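Local structure of inorganic pyrophosphatase (Coxiella burnetii, 3TR4) at residues G28-Y32 with V43-M47; M51-Y57 with F139-Y143; L71-L76 with D104-V110. The protein probably catalyses the magnesium-dependent hydrolysis of inorganic pyrophosphate to two phosphate ions, working as a homohexamer. One frame throughout, in Å; residues are numbered along the deposited sequence.

Contact 1: residues G28-Y32 with V43-M47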
loop_
_atom_site.group_PDB
_atom_site.type_symbol
_atom_site.label_atom_id
_atom_site.label_comp_id
_atom_site.label_asym_id
_atom_site.label_seq_id
_atom_site.Cartn_x
_atom_site.Cartn_y
_atom_site.Cartn_z
ATOM N N GLY B 28 -1.381 -11.035 7.652
ATOM C CA GLY B 28 -1.273 -11.763 8.902
ATOM C C GLY B 28 -1.258 -10.900 10.147
ATOM O O GLY B 28 -1.585 -11.382 11.231
ATOM N N GLU B 29 -0.871 -9.634 10.006
ATOM C CA GLU B 29 -0.900 -8.712 11.141
ATOM C C GLU B 29 -2.275 -8.757 11.792
ATOM O O GLU B 29 -2.407 -8.640 13.015
ATOM C CB GLU B 29 -0.550 -7.288 10.710
ATOM C CG GLU B 29 0.904 -7.112 10.284
ATOM C CD GLU B 29 1.305 -5.653 10.183
ATOM O OE1 GLU B 29 1.289 -5.107 9.058
ATOM O OE2 GLU B 29 1.636 -5.052 11.229
ATOM N N VAL B 30 -3.299 -8.918 10.956
ATOM C CA VAL B 30 -4.622 -9.313 11.417
ATOM C C VAL B 30 -4.927 -10.659 10.796
ATOM O O VAL B 30 -4.754 -10.839 9.593
ATOM C CB VAL B 30 -5.729 -8.354 10.953
ATOM C CG1 VAL B 30 -7.043 -8.704 11.649
ATOM C CG2 VAL B 30 -5.355 -6.927 11.228
ATOM N N LYS B 31 -5.387 -11.600 11.607
ATOM C CA LYS B 31 -5.802 -12.895 11.090
ATOM C C LYS B 31 -7.320 -12.988 11.116
ATOM O O LYS B 31 -7.946 -12.743 12.143
ATOM C CB LYS B 31 -5.185 -14.033 11.903
ATOM C CG LYS B 31 -5.687 -15.411 11.500
ATOM C CD LYS B 31 -5.040 -16.510 12.330
ATOM C CE LYS B 31 -5.359 -17.884 11.756
ATOM N NZ LYS B 31 -6.813 -18.046 11.470
ATOM N N TYR B 32 -7.906 -13.337 9.977
ATOM C CA TYR B 32 -9.353 -13.446 9.869
ATOM C C TYR B 32 -9.791 -14.904 9.889
ATOM O O TYR B 32 -9.015 -15.799 9.566
ATOM C CB TYR B 32 -9.844 -12.783 8.580
ATOM C CG TYR B 32 -9.552 -11.300 8.489
ATOM C CD1 TYR B 32 -10.186 -10.397 9.330
ATOM C CD2 TYR B 32 -8.654 -10.806 7.557
ATOM C CE1 TYR B 32 -9.925 -9.040 9.251
ATOM C CE2 TYR B 32 -8.386 -9.451 7.466
ATOM C CZ TYR B 32 -9.027 -8.573 8.313
ATOM O OH TYR B 32 -8.762 -7.229 8.229
ATOM N N VAL B 43 -12.670 -11.256 12.803
ATOM C CA VAL B 43 -11.310 -11.138 13.303
ATOM C C VAL B 43 -11.033 -12.292 14.254
ATOM O O VAL B 43 -11.778 -12.511 15.212
ATOM C CB VAL B 43 -11.076 -9.799 14.029
ATOM C CG1 VAL B 43 -9.786 -9.847 14.836
ATOM C CG2 VAL B 43 -11.047 -8.654 13.028
ATOM N N ASP B 44 -9.981 -13.053 13.966
ATOM C CA ASP B 44 -9.528 -14.104 14.869
ATOM C C ASP B 44 -8.593 -13.494 15.906
ATOM O O ASP B 44 -8.918 -13.443 17.093
ATOM C CB ASP B 44 -8.825 -15.225 14.098
ATOM C CG ASP B 44 -8.309 -16.329 15.008
ATOM O OD1 ASP B 44 -8.743 -16.392 16.177
ATOM O OD2 ASP B 44 -7.474 -17.138 14.549
ATOM N N ARG B 45 -7.440 -13.013 15.455
ATOM C CA ARG B 45 -6.503 -12.359 16.363
ATOM C C ARG B 45 -5.511 -11.467 15.637
ATOM O O ARG B 45 -5.316 -11.586 14.428
ATOM C CB ARG B 45 -5.742 -13.396 17.190
ATOM C CG ARG B 45 -4.709 -14.175 16.398
ATOM C CD ARG B 45 -4.125 -15.317 17.215
ATOM N NE ARG B 45 -5.113 -16.358 17.482
ATOM C CZ ARG B 45 -5.817 -16.453 18.607
ATOM N NH1 ARG B 45 -5.638 -15.570 19.579
ATOM N NH2 ARG B 45 -6.694 -17.433 18.761
ATOM N N PHE B 46 -4.885 -10.573 16.393
ATOM C CA PHE B 46 -3.777 -9.781 15.886
ATOM C C PHE B 46 -2.458 -10.417 16.313
ATOM O O PHE B 46 -2.258 -10.720 17.490
ATOM C CB PHE B 46 -3.875 -8.342 16.392
ATOM C CG PHE B 46 -5.102 -7.620 15.914
ATOM C CD1 PHE B 46 -6.317 -7.798 16.550
ATOM C CD2 PHE B 46 -5.041 -6.770 14.823
ATOM C CE1 PHE B 46 -7.451 -7.137 16.109
ATOM C CE2 PHE B 46 -6.174 -6.107 14.377
ATOM C CZ PHE B 46 -7.379 -6.291 15.021
HETATM N N MSE B 47 -1.571 -10.634 15.347
HETATM C CA MSE B 47 -0.264 -11.225 15.617
HETATM C C MSE B 47 0.732 -10.167 16.065
HETATM O O MSE B 47 0.933 -9.171 15.371
HETATM C CB MSE B 47 0.290 -11.892 14.361
HETATM C CG MSE B 47 -0.460 -13.112 13.879
HETATM SE SE MSE B 47 0.299 -13.712 12.181
HETATM C CE MSE B 47 2.144 -13.941 12.741
HETATM O O HOH W 1 -1.006 -6.888 14.842
#
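Lys-31 O takes two backbone N-H groups from the facing strand: a short bond from Asp-44 N, 2.7 Å, and a weak one from Arg-45 N. Lys-31 returns a bond through its own amide, with Lys-31 N 2.8 Å from Arg-45 O and the N-H aimed fairly straight at it (162°). Because Asp-44 and Arg-45 both face Lys-31, the second strand carries a classic beta bulge. The Asp-44 side chain runs alongside that of Lys-31, and Lys-31 NZ, turned by a bend at the last torsion (chi4 -48°), makes a salt bridge to Asp-44 OD2 at 3.3 Å, weak as a hydrogen bond. Arg-45 NH2 adds only a charge interaction with Asp-44 OD1, which lies well out of the guanidinium plane. The two strands form an antiparallel beta hairpin, 30-35 with 40-46, and bring together Lys-31 and Arg-45, both predicted to bind substrate. Past the bulge, Met-47 N reaches Glu-29 O at 3.2 Å, and a water donates to both Glu-29 O and Met-47 O. On the other face Val-30 lies beside Phe-46: CG1 sits over the ring face, 4.3 Å from its centroid, while CG2 comes to 3.4 Å from Phe-46 CE2. Val-43 CG2 meets Tyr-32 CE1 at 4.0 Å. The Tyr-32 hydroxyl is hydrogen-bonded to Gln-82 N of a second subunit, whose Val-79 and Thr-77 pack on Val-30 and Phe-46.

Contact 2: residues M51-Y57 with F139-Y143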
loop_
_atom_site.group_PDB
_atom_site.type_symbol
_atom_site.label_atom_id
_atom_site.label_comp_id
_atom_site.label_asym_id
_atom_site.label_seq_id
_atom_site.Cartn_x
_atom_site.Cartn_y
_atom_site.Cartn_z
HETATM N N MSE B 51 6.116 -10.855 11.577
HETATM C CA MSE B 51 6.182 -11.824 10.487
HETATM C C MSE B 51 4.952 -11.714 9.601
HETATM O O MSE B 51 3.901 -11.244 10.038
HETATM C CB MSE B 51 6.260 -13.251 11.035
HETATM C CG MSE B 51 7.353 -13.473 12.053
HETATM SE SE MSE B 51 7.257 -15.232 12.898
HETATM C CE MSE B 51 7.930 -16.340 11.436
ATOM N N ARG B 52 5.084 -12.160 8.358
ATOM C CA ARG B 52 3.966 -12.137 7.426
ATOM C C ARG B 52 3.778 -13.506 6.786
ATOM O O ARG B 52 4.742 -14.233 6.570
ATOM C CB ARG B 52 4.196 -11.087 6.344
ATOM C CG ARG B 52 4.518 -9.705 6.883
ATOM C CD ARG B 52 3.342 -9.093 7.636
ATOM N NE ARG B 52 3.613 -7.697 7.963
ATOM C CZ ARG B 52 4.160 -7.288 9.104
ATOM N NH1 ARG B 52 4.484 -8.171 10.042
ATOM N NH2 ARG B 52 4.376 -5.997 9.312
ATOM N N TYR B 53 2.532 -13.857 6.491
ATOM C CA TYR B 53 2.242 -15.126 5.844
ATOM C C TYR B 53 2.986 -15.238 4.517
ATOM O O TYR B 53 2.987 -14.304 3.717
ATOM C CB TYR B 53 0.740 -15.294 5.649
ATOM C CG TYR B 53 0.058 -15.890 6.851
ATOM C CD1 TYR B 53 0.003 -15.196 8.050
ATOM C CD2 TYR B 53 -0.525 -17.145 6.793
ATOM C CE1 TYR B 53 -0.614 -15.732 9.156
ATOM C CE2 TYR B 53 -1.146 -17.693 7.897
ATOM C CZ TYR B 53 -1.187 -16.981 9.079
ATOM O OH TYR B 53 -1.803 -17.513 10.189
ATOM N N PRO B 54 3.636 -16.384 4.291
ATOM C CA PRO B 54 4.436 -16.625 3.088
ATOM C C PRO B 54 3.583 -17.057 1.899
ATOM O O PRO B 54 4.115 -17.298 0.819
ATOM C CB PRO B 54 5.340 -17.775 3.517
ATOM C CG PRO B 54 4.481 -18.556 4.453
ATOM C CD PRO B 54 3.693 -17.524 5.223
ATOM N N CYS B 55 2.276 -17.163 2.106
ATOM C CA CYS B 55 1.347 -17.550 1.053
ATOM C C CYS B 55 -0.069 -17.281 1.541
ATOM O O CYS B 55 -0.259 -16.909 2.698
ATOM C CB CYS B 55 1.510 -19.030 0.707
ATOM S SG CYS B 55 1.296 -20.163 2.106
ATOM N N ASN B 56 -1.063 -17.455 0.672
ATOM C CA ASN B 56 -2.445 -17.298 1.108
ATOM C C ASN B 56 -2.846 -18.467 1.990
ATOM O O ASN B 56 -2.288 -19.559 1.881
ATOM C CB ASN B 56 -3.411 -17.181 -0.073
ATOM C CG ASN B 56 -2.972 -16.151 -1.088
ATOM O OD1 ASN B 56 -3.134 -14.945 -0.888
ATOM N ND2 ASN B 56 -2.416 -16.623 -2.193
ATOM N N TYR B 57 -3.817 -18.231 2.862
ATOM C CA TYR B 57 -4.233 -19.240 3.826
ATOM C C TYR B 57 -5.750 -19.262 3.922
ATOM O O TYR B 57 -6.391 -18.214 3.994
ATOM C CB TYR B 57 -3.607 -18.941 5.189
ATOM C CG TYR B 57 -4.023 -19.870 6.309
ATOM C CD1 TYR B 57 -3.328 -21.044 6.560
ATOM C CD2 TYR B 57 -5.096 -19.557 7.133
ATOM C CE1 TYR B 57 -3.697 -21.888 7.590
ATOM C CE2 TYR B 57 -5.474 -20.396 8.164
ATOM C CZ TYR B 57 -4.772 -21.559 8.388
ATOM O OH TYR B 57 -5.148 -22.394 9.415
ATOM N N PHE B 139 8.028 -20.404 8.915
ATOM C CA PHE B 139 6.940 -19.556 9.391
ATOM C C PHE B 139 6.014 -20.279 10.368
ATOM O O PHE B 139 5.707 -19.762 11.438
ATOM C CB PHE B 139 6.115 -18.993 8.228
ATOM C CG PHE B 139 4.914 -18.197 8.676
ATOM C CD1 PHE B 139 3.675 -18.802 8.800
ATOM C CD2 PHE B 139 5.032 -16.851 8.989
ATOM C CE1 PHE B 139 2.569 -18.079 9.220
ATOM C CE2 PHE B 139 3.932 -16.120 9.409
ATOM C CZ PHE B 139 2.696 -16.737 9.526
ATOM N N PHE B 140 5.561 -21.472 10.005
ATOM C CA PHE B 140 4.598 -22.165 10.853
ATOM C C PHE B 140 5.218 -22.735 12.126
ATOM O O PHE B 140 4.520 -22.993 13.104
ATOM C CB PHE B 140 3.810 -23.208 10.062
ATOM C CG PHE B 140 2.758 -22.601 9.186
ATOM C CD1 PHE B 140 1.573 -22.131 9.735
ATOM C CD2 PHE B 140 2.965 -22.459 7.826
ATOM C CE1 PHE B 140 0.606 -21.551 8.939
ATOM C CE2 PHE B 140 1.997 -21.877 7.020
ATOM C CZ PHE B 140 0.817 -21.425 7.578
ATOM N N GLU B 141 6.533 -22.895 12.120
ATOM C CA GLU B 141 7.241 -23.310 13.318
ATOM C C GLU B 141 7.415 -22.155 14.300
ATOM O O GLU B 141 7.501 -22.368 15.506
ATOM C CB GLU B 141 8.612 -23.884 12.957
ATOM C CG GLU B 141 8.551 -25.150 12.128
ATOM C CD GLU B 141 9.570 -26.179 12.568
ATOM O OE1 GLU B 141 9.254 -26.972 13.483
ATOM O OE2 GLU B 141 10.684 -26.191 12.002
ATOM N N ARG B 142 7.459 -20.930 13.782
ATOM C CA ARG B 142 7.844 -19.786 14.603
ATOM C C ARG B 142 6.736 -18.763 14.864
ATOM O O ARG B 142 6.885 -17.904 15.732
ATOM C CB ARG B 142 9.058 -19.077 13.992
ATOM C CG ARG B 142 10.323 -19.917 13.944
ATOM C CD ARG B 142 10.637 -20.519 15.306
ATOM N NE ARG B 142 12.074 -20.643 15.532
ATOM C CZ ARG B 142 12.864 -21.504 14.898
ATOM N NH1 ARG B 142 12.362 -22.320 13.981
ATOM N NH2 ARG B 142 14.161 -21.543 15.175
ATOM N N TYR B 143 5.633 -18.849 14.128
ATOM C CA TYR B 143 4.632 -17.785 14.177
ATOM C C TYR B 143 3.836 -17.697 15.488
ATOM O O TYR B 143 3.153 -16.704 15.732
ATOM C CB TYR B 143 3.699 -17.829 12.958
ATOM C CG TYR B 143 2.593 -18.861 13.005
ATOM C CD1 TYR B 143 1.302 -18.528 12.614
ATOM C CD2 TYR B 143 2.838 -20.166 13.412
ATOM C CE1 TYR B 143 0.282 -19.457 12.641
ATOM C CE2 TYR B 143 1.816 -21.109 13.443
ATOM C CZ TYR B 143 0.542 -20.745 13.054
ATOM O OH TYR B 143 -0.483 -21.664 13.078
HETATM O O HOH W 2 -2.907 -22.615 11.746
#
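A water 2.9 Å from Tyr-143 OH and 3.2 Å from Tyr-57 OH bridges two tyrosines predicted to bind substrate; no direct hydrogen bond crosses between the segments. The rest is an aromatic cluster centred on Phe-139. Its CG stands anti to the backbone N (chi1 175°), which carries the ring across to the loop before strand 56-59. There its edge meets the face of Tyr-53 in an edge-to-face pair, planes at 57°, with Phe-139 CZ 3.4 Å from Tyr-53 CD1. Pro-54 lays CD over one face of the Phe-139 ring, 3.9 Å from the centroid in a CH-pi contact, while Tyr-143 CB covers the opposite face. The selenomethionine Met-51 bends at chi3 (75°), bringing CE to 3.8 Å from Phe-139 CD2 and against Arg-142 CB. Farther along, Phe-140 CZ comes obliquely to Tyr-53 CE2, at 4.2 Å, and to Tyr-57. The contact thus sets the C-terminal end of helix 130-142 against the run into strand 56-59; Phe-140 also packs on Leu-74 of strand 72-75 and Lys-106 of strand 106-111, and Tyr-53 on Ile-23 of strand 16-23.

Contact 3: residues L71-L76 with D104-V110. With MN (manganese (II) ion), chain I.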
loop_
_atom_site.group_PDB
_atom_site.type_symbol
_atom_site.label_atom_id
_atom_site.label_comp_id
_atom_site.label_asym_id
_atom_site.label_seq_id
_atom_site.Cartn_x
_atom_site.Cartn_y
_atom_site.Cartn_z
ATOM N N LEU B 71 -10.700 -28.224 7.143
ATOM C CA LEU B 71 -9.336 -28.503 6.703
ATOM C C LEU B 71 -8.605 -27.239 6.236
ATOM O O LEU B 71 -9.118 -26.500 5.398
ATOM C CB LEU B 71 -9.366 -29.535 5.572
ATOM C CG LEU B 71 -8.036 -29.923 4.931
ATOM C CD1 LEU B 71 -7.092 -30.495 5.965
ATOM C CD2 LEU B 71 -8.269 -30.920 3.804
ATOM N N ASP B 72 -7.410 -27.004 6.781
ATOM C CA ASP B 72 -6.588 -25.848 6.415
ATOM C C ASP B 72 -5.912 -26.032 5.068
ATOM O O ASP B 72 -5.496 -27.137 4.717
ATOM C CB ASP B 72 -5.473 -25.619 7.432
ATOM C CG ASP B 72 -5.989 -25.302 8.812
ATOM O OD1 ASP B 72 -7.143 -24.841 8.935
ATOM O OD2 ASP B 72 -5.215 -25.504 9.770
ATOM N N VAL B 73 -5.761 -24.936 4.336
ATOM C CA VAL B 73 -5.079 -24.977 3.052
ATOM C C VAL B 73 -4.150 -23.784 2.879
ATOM O O VAL B 73 -4.509 -22.651 3.204
ATOM C CB VAL B 73 -6.084 -25.002 1.892
ATOM C CG1 VAL B 73 -5.358 -25.061 0.558
ATOM C CG2 VAL B 73 -7.029 -26.183 2.045
ATOM N N LEU B 74 -2.946 -24.051 2.383
ATOM C CA LEU B 74 -2.035 -23.000 1.956
ATOM C C LEU B 74 -2.128 -22.900 0.439
ATOM O O LEU B 74 -1.960 -23.899 -0.265
ATOM C CB LEU B 74 -0.606 -23.349 2.357
ATOM C CG LEU B 74 -0.395 -23.607 3.848
ATOM C CD1 LEU B 74 0.959 -24.258 4.105
ATOM C CD2 LEU B 74 -0.532 -22.309 4.620
ATOM N N VAL B 75 -2.396 -21.706 -0.072
ATOM C CA VAL B 75 -2.501 -21.539 -1.519
ATOM C C VAL B 75 -1.452 -20.571 -2.052
ATOM O O VAL B 75 -1.410 -19.408 -1.657
ATOM C CB VAL B 75 -3.897 -21.050 -1.944
ATOM C CG1 VAL B 75 -4.016 -21.071 -3.462
ATOM C CG2 VAL B 75 -4.977 -21.919 -1.308
ATOM N N LEU B 76 -0.597 -21.066 -2.942
ATOM C CA LEU B 76 0.388 -20.225 -3.600
ATOM C C LEU B 76 -0.225 -19.607 -4.846
ATOM O O LEU B 76 -0.829 -20.302 -5.660
ATOM C CB LEU B 76 1.616 -21.043 -3.987
ATOM C CG LEU B 76 2.338 -21.771 -2.853
ATOM C CD1 LEU B 76 3.457 -22.635 -3.411
ATOM C CD2 LEU B 76 2.878 -20.773 -1.848
ATOM N N ASP B 104 -2.628 -30.608 13.131
ATOM C CA ASP B 104 -3.102 -29.411 12.445
ATOM C C ASP B 104 -2.359 -29.232 11.124
ATOM O O ASP B 104 -1.880 -28.141 10.806
ATOM C CB ASP B 104 -2.931 -28.171 13.327
ATOM C CG ASP B 104 -3.759 -26.993 12.843
ATOM O OD1 ASP B 104 -4.880 -27.219 12.336
ATOM O OD2 ASP B 104 -3.288 -25.842 12.977
ATOM N N SER B 105 -2.268 -30.318 10.364
ATOM C CA SER B 105 -1.609 -30.294 9.064
ATOM C C SER B 105 -2.324 -29.366 8.093
ATOM O O SER B 105 -3.470 -28.971 8.317
ATOM C CB SER B 105 -1.521 -31.701 8.479
ATOM O OG SER B 105 -0.590 -32.483 9.203
ATOM N N LYS B 106 -1.641 -29.019 7.011
ATOM C CA LYS B 106 -2.185 -28.079 6.050
ATOM C C LYS B 106 -1.851 -28.500 4.621
ATOM O O LYS B 106 -0.690 -28.733 4.280
ATOM C CB LYS B 106 -1.656 -26.676 6.345
ATOM C CG LYS B 106 -2.099 -26.144 7.711
ATOM C CD LYS B 106 -1.212 -25.019 8.201
ATOM C CE LYS B 106 -1.761 -24.412 9.487
ATOM N NZ LYS B 106 -2.175 -25.442 10.477
ATOM N N VAL B 107 -2.882 -28.608 3.792
ATOM C CA VAL B 107 -2.694 -28.933 2.386
ATOM C C VAL B 107 -2.059 -27.754 1.657
ATOM O O VAL B 107 -2.424 -26.603 1.889
ATOM C CB VAL B 107 -4.030 -29.304 1.713
ATOM C CG1 VAL B 107 -3.876 -29.358 0.202
ATOM C CG2 VAL B 107 -4.537 -30.635 2.249
ATOM N N LEU B 108 -1.089 -28.041 0.796
ATOM C CA LEU B 108 -0.506 -27.018 -0.063
ATOM C C LEU B 108 -1.126 -27.124 -1.452
ATOM O O LEU B 108 -1.177 -28.211 -2.033
ATOM C CB LEU B 108 1.014 -27.182 -0.149
ATOM C CG LEU B 108 1.749 -26.097 -0.943
ATOM C CD1 LEU B 108 1.624 -24.750 -0.249
ATOM C CD2 LEU B 108 3.211 -26.461 -1.145
ATOM N N ALA B 109 -1.599 -26.001 -1.982
ATOM C CA ALA B 109 -2.298 -26.009 -3.263
ATOM C C ALA B 109 -1.921 -24.836 -4.161
ATOM O O ALA B 109 -1.285 -23.877 -3.719
ATOM C CB ALA B 109 -3.808 -26.038 -3.038
ATOM N N VAL B 110 -2.322 -24.936 -5.428
ATOM C CA VAL B 110 -2.188 -23.859 -6.406
ATOM C C VAL B 110 -3.525 -23.728 -7.131
ATOM O O VAL B 110 -4.344 -24.643 -7.077
ATOM C CB VAL B 110 -1.077 -24.153 -7.435
ATOM C CG1 VAL B 110 0.303 -23.977 -6.805
ATOM C CG2 VAL B 110 -1.238 -25.553 -8.002
HETATM MN MN MN I . -6.563 -25.417 11.777
HETATM O O HOH W 3 -6.131 -28.706 9.167
HETATM O O HOH W 4 -7.819 -26.853 11.212
HETATM O O HOH W 5 -8.404 -23.747 11.606
#
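Asp-72 and Asp-104 share the manganese ion, each through one oxygen: Asp-72 OD2 at 2.4 Å and Asp-104 OD1 at 2.5 Å, their carboxylate planes 81° apart. Two waters also bind the metal, and Asp-67 belongs to the same site. The carboxylates come from the starts of adjacent parallel segments in the curled sheet that forms the OB-like beta barrel of family I soluble pyrophosphatases. Lys-106 NZ grips both carboxylates. A turn about CD-CE (chi4 46°) brings it to Asp-72 OD2 on the anti side at 3.1 Å, and to Asp-104 OD2 from above the carboxylate plane at 2.8 Å. Asp-104 O takes a third bond from NZ, so one ammonium ties the two ligands together and should ease the charge gathered at the metal. A water accepts from Asp-72 N and donates to Ser-105 O. Outward from the site, backbone bonds run from Val-107 N to Asp-72 O, Leu-74 N to Val-107 O at 2.7 Å, Ala-109 N to Leu-74 O and Leu-76 N to Ala-109 O, with parallel pairing from Val-73 and Val-107 onward. On one face Leu-74 CB lies 3.7 Å from Leu-108 CD1, under helix 130-142, whose Ile-136 touches Leu-74 and whose Leu-133 touches Leu-108. On the other face Val-73 CG1 rests 4.0 Å from Ala-109 CB. The Leu-71 and Val-107 side chains cross at about a right angle, with CD2 of Leu-71 4.1 Å from CG2 of Val-107.

Contact 2 stands between the other two. Tyr-53 reaches contact 1, where its CE1 lies 3.8 Å from Met-47 SE and its OH 3.9 Å from Lys-31 CE; Glu-29 OE1 and Arg-52 NH2, 3.2 Å apart, add a weak ion pair. Farther along, at the end of 51-57, Tyr-57 OH is 3.1 Å from Asp-72 OD2, a probable hydrogen bond to a metal ligand of contact 3. Asn-56 O, 2.9 Å from Val-75 N, makes a probable hydrogen bond between neighbouring antiparallel strands 56-59 and 72-75. Contacts 1 and 3 do not touch: their nearest atoms are about 7 Å apart, as are the Lys-31 side chain and the manganese ion. All three contribute to the probable active site.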